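Local structure of phosphatidylglycerophosphatase B (Bacillus subtilis, 6FMX) at residues N62-M65 with T66-H70. The protein removes the phosphate from phosphatidylglycerophosphate to give phosphatidylglycerol, and also acts as an undecaprenyl pyrophosphate phosphatase in making the lipid carrier undecaprenyl phosphate. Sequence-based numbering, arbitrary orientation.
With OLC ((2R)-2,3-dihydroxypropyl (9Z)-octadec-9-enoate), chain B.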
loop_
_atom_site.group_PDB
_atom_site.type_symbol
_atom_site.label_atom_id
_atom_site.label_comp_id
_atom_site.label_asym_id
_atom_site.label_seq_id
_atom_site.Cartn_x
_atom_site.Cartn_y
_atom_site.Cartn_z
ATOM N N ASN A 62 19.713 4.452 -5.840
ATOM C CA ASN A 62 19.487 3.166 -5.186
ATOM C C ASN A 62 19.289 3.348 -3.686
ATOM O O ASN A 62 18.378 2.759 -3.089
ATOM C CB ASN A 62 20.669 2.223 -5.436
ATOM C CG ASN A 62 20.749 1.723 -6.871
ATOM O OD1 ASN A 62 19.890 2.004 -7.704
ATOM N ND2 ASN A 62 21.800 0.966 -7.160
ATOM N N GLU A 63 20.160 4.153 -3.063
ATOM C CA GLU A 63 20.062 4.422 -1.630
ATOM C C GLU A 63 18.771 5.147 -1.294
ATOM O O GLU A 63 18.087 4.798 -0.324
ATOM C CB GLU A 63 21.241 5.273 -1.156
ATOM C CG GLU A 63 22.542 4.549 -0.887
ATOM C CD GLU A 63 23.518 5.426 -0.108
ATOM O OE1 GLU A 63 23.169 6.596 0.168
ATOM O OE2 GLU A 63 24.622 4.948 0.238
ATOM N N VAL A 64 18.447 6.187 -2.062
ATOM C CA VAL A 64 17.232 6.948 -1.809
ATOM C C VAL A 64 16.011 6.049 -1.943
ATOM O O VAL A 64 15.086 6.099 -1.125
ATOM C CB VAL A 64 17.144 8.153 -2.759
ATOM C CG1 VAL A 64 15.776 8.803 -2.658
ATOM C CG2 VAL A 64 18.255 9.157 -2.446
ATOM N N MET A 65 15.989 5.219 -2.988
ATOM C CA MET A 65 14.828 4.374 -3.224
ATOM C C MET A 65 14.690 3.293 -2.162
ATOM O O MET A 65 13.574 2.882 -1.835
ATOM C CB MET A 65 14.916 3.764 -4.621
ATOM C CG MET A 65 14.597 4.753 -5.720
ATOM S SD MET A 65 12.814 5.047 -5.798
ATOM C CE MET A 65 12.684 6.012 -7.300
ATOM N N THR A 66 15.806 2.829 -1.609
ATOM C CA THR A 66 15.752 1.881 -0.501
ATOM C C THR A 66 15.192 2.538 0.755
ATOM O O THR A 66 14.418 1.922 1.500
ATOM C CB THR A 66 17.153 1.319 -0.253
ATOM O OG1 THR A 66 17.531 0.504 -1.372
ATOM C CG2 THR A 66 17.187 0.486 1.015
ATOM N N GLY A 67 15.568 3.792 1.003
ATOM C CA GLY A 67 14.960 4.532 2.096
ATOM C C GLY A 67 13.468 4.730 1.896
ATOM O O GLY A 67 12.674 4.524 2.817
ATOM N N ILE A 68 13.070 5.121 0.683
ATOM C CA ILE A 68 11.653 5.289 0.369
ATOM C C ILE A 68 10.893 3.993 0.610
ATOM O O ILE A 68 9.798 3.992 1.189
ATOM C CB ILE A 68 11.490 5.766 -1.086
ATOM C CG1 ILE A 68 11.870 7.236 -1.220
ATOM C CG2 ILE A 68 10.066 5.506 -1.606
ATOM C CD1 ILE A 68 11.870 7.703 -2.658
ATOM N N THR A 69 11.461 2.869 0.175
ATOM C CA THR A 69 10.718 1.621 0.218
ATOM C C THR A 69 10.419 1.192 1.650
ATOM O O THR A 69 9.406 0.518 1.886
ATOM C CB THR A 69 11.484 0.535 -0.547
ATOM O OG1 THR A 69 10.548 -0.436 -1.009
ATOM C CG2 THR A 69 12.501 -0.168 0.346
ATOM N N HIS A 70 11.236 1.635 2.614
ATOM C CA HIS A 70 11.017 1.282 4.012
ATOM C C HIS A 70 9.718 1.870 4.546
ATOM O O HIS A 70 9.152 1.334 5.504
ATOM C CB HIS A 70 12.205 1.743 4.863
ATOM C CG HIS A 70 12.187 1.219 6.268
ATOM N ND1 HIS A 70 12.242 -0.128 6.563
ATOM C CD2 HIS A 70 12.117 1.860 7.459
ATOM C CE1 HIS A 70 12.206 -0.292 7.873
ATOM N NE2 HIS A 70 12.132 0.899 8.440
HETATM C C18 OLC B . -1.471 14.424 18.193
HETATM C C10 OLC B . 3.823 11.787 13.644
HETATM C C9 OLC B . 4.971 11.227 13.316
HETATM C C17 OLC B . -1.046 12.970 18.399
HETATM C C11 OLC B . 2.842 11.114 14.605
HETATM C C8 OLC B . 5.375 9.867 13.881
HETATM C C24 OLC B . 12.057 -1.321 12.493
HETATM C C16 OLC B . -1.494 12.088 17.231
HETATM C C12 OLC B . 3.192 11.457 16.057
HETATM C C7 OLC B . 6.808 9.527 13.484
HETATM C C15 OLC B . -0.427 12.077 16.140
HETATM C C13 OLC B . 1.982 12.048 16.780
HETATM C C6 OLC B . 7.157 8.162 14.071
HETATM C C14 OLC B . 0.750 11.185 16.541
HETATM C C5 OLC B . 8.203 7.465 13.198
HETATM C C4 OLC B . 7.782 6.014 12.953
HETATM C C3 OLC B . 8.644 5.054 13.771
HETATM C C2 OLC B . 8.577 3.661 13.151
HETATM C C21 OLC B . 10.846 0.721 13.307
HETATM C C1 OLC B . 9.667 2.751 13.723
HETATM C C22 OLC B . 11.917 0.191 12.355
HETATM O O19 OLC B . 9.822 2.682 14.894
HETATM O O25 OLC B . 12.403 -1.879 11.251
HETATM O O23 OLC B . 11.550 0.491 11.039
HETATM O O20 OLC B . 10.483 2.001 12.865
#
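The peptide carbonyl of Asn62 is gripped on both faces of its plane by one residue, Thr66. From one face the backbone N of Thr66 bonds to Asn62 O at 3.0 Å, and from the other the hydroxyl OG1 of Thr66 gives its proton to Asn62 O, also at 3.0 Å. The second flat group, the His70 imidazole, suits its place by offering an N-H at its edge to a monoolein molecule: NE2 donates to O23 of the lipid over 2.7 Å, with an N-H...O angle of 147°, and the same lipid is also hydrogen-bonded to Ser75 OG. Phe76 meets the His70 ring with the two planes inclined at about 50°.

Thr66 can reach back one turn because its OG1 stands beside its own backbone N (chi1 -68°), a common way for threonine to settle its hydroxyl within a helix. A valine here would probably leave Asn62 O with one donor fewer and put a methyl against that oxygen.

All this belongs to helix 59-70, a short helix inferred to lie on the extracellular side, ahead of transmembrane helix 74-92, and regular i to i-4 bonds run along it, such as Ile68 N to Val64 O at 2.9 Å. On its apolar side, Ile68 extends CD1 to 4.1 Å from CG1 of Val64, the two side chains crossing at a slant. Met65, unbranched and so able to bend at its second torsion, brings SD to 4.2 Å from CD1 of Ile68; both touch Ser183 on helix 166-186. Asn62, with an amide oxygen on a short side chain, can bond to Tyr186 OH. Buried Thr69 bonds through OG1 to Ser183 and to Arg184, a residue of the tungstate pocket, and its side chain lies about 4 Å from that of His140, the inferred proton donor of this PAP2-family phosphatase.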